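Local structure of uncharacterized protein (Mycobacterium tuberculosis, 4Q6U) at residues R151-N156 with L228-L233. The protein is of unknown function but is built from three sensor-type domains, one GAF-like and two PAS-like, and so probably takes part in signal sensing. Numbering follows the deposited sequence.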
loop_
_atom_site.group_PDB
_atom_site.type_symbol
_atom_site.label_atom_id
_atom_site.label_comp_id
_atom_site.label_asym_id
_atom_site.label_seq_id
_atom_site.Cartn_x
_atom_site.Cartn_y
_atom_site.Cartn_z
ATOM N N ARG B 151 11.237 -8.726 5.670
ATOM C CA ARG B 151 11.287 -7.683 4.630
ATOM C C ARG B 151 9.999 -7.567 3.806
ATOM O O ARG B 151 9.371 -6.503 3.792
ATOM C CB ARG B 151 12.503 -7.923 3.710
ATOM C CG ARG B 151 12.554 -7.102 2.414
ATOM C CD ARG B 151 12.782 -5.608 2.639
ATOM N NE ARG B 151 13.988 -5.284 3.407
ATOM C CZ ARG B 151 15.177 -5.017 2.873
ATOM N NH1 ARG B 151 15.345 -5.055 1.561
ATOM N NH2 ARG B 151 16.208 -4.717 3.658
ATOM N N GLU B 152 9.596 -8.644 3.131
ATOM C CA GLU B 152 8.414 -8.604 2.261
ATOM C C GLU B 152 7.107 -8.401 3.031
ATOM O O GLU B 152 6.893 -9.005 4.077
ATOM C CB GLU B 152 8.317 -9.891 1.435
ATOM C CG GLU B 152 9.629 -10.316 0.803
ATOM C CD GLU B 152 10.061 -9.396 -0.317
ATOM O OE1 GLU B 152 9.181 -8.894 -1.049
ATOM O OE2 GLU B 152 11.281 -9.172 -0.463
ATOM N N LEU B 153 6.220 -7.585 2.475
ATOM C CA LEU B 153 4.947 -7.248 3.106
ATOM C C LEU B 153 3.773 -7.883 2.361
ATOM O O LEU B 153 3.828 -8.067 1.151
ATOM C CB LEU B 153 4.763 -5.722 3.145
ATOM C CG LEU B 153 5.915 -4.938 3.784
ATOM C CD1 LEU B 153 5.582 -3.444 3.760
ATOM C CD2 LEU B 153 6.169 -5.402 5.187
ATOM N N ASN B 154 2.701 -8.182 3.079
ATOM C CA ASN B 154 1.541 -8.808 2.454
ATOM C C ASN B 154 0.253 -8.097 2.821
ATOM O O ASN B 154 0.246 -7.309 3.771
ATOM C CB ASN B 154 1.469 -10.285 2.860
ATOM C CG ASN B 154 2.174 -11.181 1.876
ATOM O OD1 ASN B 154 1.740 -11.321 0.732
ATOM N ND2 ASN B 154 3.266 -11.793 2.308
ATOM N N PRO B 155 -0.836 -8.350 2.059
ATOM C CA PRO B 155 -2.133 -7.726 2.334
ATOM C C PRO B 155 -2.612 -7.944 3.757
ATOM O O PRO B 155 -2.582 -9.076 4.253
ATOM C CB PRO B 155 -3.079 -8.423 1.348
ATOM C CG PRO B 155 -2.221 -8.795 0.218
ATOM C CD PRO B 155 -0.859 -9.096 0.785
ATOM N N ASN B 156 -3.080 -6.869 4.384
ATOM C CA ASN B 156 -3.620 -6.920 5.739
ATOM C C ASN B 156 -2.627 -7.388 6.796
ATOM O O ASN B 156 -3.028 -7.794 7.887
ATOM C CB ASN B 156 -4.873 -7.810 5.774
ATOM C CG ASN B 156 -6.055 -7.162 5.080
ATOM O OD1 ASN B 156 -6.420 -7.531 3.960
ATOM N ND2 ASN B 156 -6.639 -6.163 5.730
ATOM N N LEU B 228 5.165 2.711 -3.112
ATOM C CA LEU B 228 6.217 3.718 -2.971
ATOM C C LEU B 228 6.789 3.699 -1.546
ATOM O O LEU B 228 8.005 3.782 -1.355
ATOM C CB LEU B 228 5.649 5.099 -3.327
ATOM C CG LEU B 228 6.497 6.372 -3.180
ATOM C CD1 LEU B 228 7.782 6.281 -3.986
ATOM C CD2 LEU B 228 5.660 7.546 -3.667
ATOM N N ALA B 229 5.920 3.572 -0.549
ATOM C CA ALA B 229 6.390 3.575 0.838
ATOM C C ALA B 229 7.362 2.421 1.098
ATOM O O ALA B 229 8.383 2.578 1.780
ATOM C CB ALA B 229 5.216 3.511 1.801
ATOM N N GLN B 230 7.053 1.253 0.546
ATOM C CA GLN B 230 7.934 0.103 0.730
ATOM C C GLN B 230 9.283 0.341 0.043
ATOM O O GLN B 230 10.315 -0.051 0.569
ATOM C CB GLN B 230 7.276 -1.190 0.217
ATOM C CG GLN B 230 8.202 -2.431 0.168
ATOM C CD GLN B 230 8.592 -2.989 1.547
ATOM O OE1 GLN B 230 8.535 -2.292 2.562
ATOM N NE2 GLN B 230 8.997 -4.263 1.574
ATOM N N ARG B 231 9.285 1.012 -1.106
ATOM C CA ARG B 231 10.545 1.288 -1.781
ATOM C C ARG B 231 11.392 2.278 -0.960
ATOM O O ARG B 231 12.608 2.145 -0.868
ATOM C CB ARG B 231 10.280 1.816 -3.189
ATOM C CG ARG B 231 9.717 0.748 -4.129
ATOM C CD ARG B 231 9.285 1.324 -5.475
ATOM N NE ARG B 231 8.913 0.267 -6.414
ATOM C CZ ARG B 231 9.784 -0.434 -7.137
ATOM N NH1 ARG B 231 11.086 -0.190 -7.038
ATOM N NH2 ARG B 231 9.356 -1.379 -7.960
ATOM N N ILE B 232 10.728 3.249 -0.351
ATOM C CA ILE B 232 11.393 4.196 0.537
ATOM C C ILE B 232 11.936 3.452 1.781
ATOM O O ILE B 232 13.084 3.628 2.175
ATOM C CB ILE B 232 10.417 5.334 0.933
ATOM C CG1 ILE B 232 10.043 6.166 -0.323
ATOM C CG2 ILE B 232 11.033 6.249 1.981
ATOM C CD1 ILE B 232 8.958 7.174 -0.069
ATOM N N LEU B 233 11.116 2.588 2.362
ATOM C CA LEU B 233 11.528 1.857 3.561
ATOM C C LEU B 233 12.761 0.996 3.288
ATOM O O LEU B 233 13.710 0.957 4.087
ATOM C CB LEU B 233 10.359 0.995 4.061
ATOM C CG LEU B 233 10.058 0.959 5.550
ATOM C CD1 LEU B 233 9.853 2.374 6.075
ATOM C CD2 LEU B 233 8.815 0.124 5.777
HETATM O O HOH W 1 9.943 -3.802 4.584
#
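Gln230 reaches out from helix 228-235, its NE2 pointing to the backbone carbonyl of Arg151 while Leu153 covers one face of its amide; it supplies nearly all of the helix's share of the contact. Its CG stands anti to the backbone N (chi1 171°) and the chain then bends at chi2, which brings the amide up to the loop. There NE2 donates to Arg151 O at 3.2 Å. The acceptor lies close to the plane of the Gln230 amide, but the donor sits well above the carbonyl plane, and the N-H...O angle is 150°, a bent bond. A water bridges the same two groups: it gives one hydrogen to Arg151 O and the other to Gln230 OE1, each at 2.9 Å. Arg151 O thus accepts twice, and both ends of the amide are tied to the same carbonyl, one directly and one through the water, which should limit flipping of the group. The Leu153 isobutyl group lies over the amide face, CD1 above the OE1 end at 3.4 Å from Gln230 OE1, and CG 3.9 Å from both Gln230 OE1 and NE2. The Arg151 side chain runs across that of Gln230 at a slant, the guanidinium nearly perpendicular to the amide (86°); it goes on to Leu257 O through NE and to a salt bridge with Asp258 through NH2. On the far side of the helix, Ile232 packs against Leu233 of the second subunit. This is a small, partly water-mediated surface contact between domains, joining the loop before helix 157-165 in the middle PAS-like domain to the first helix of the C-terminal one.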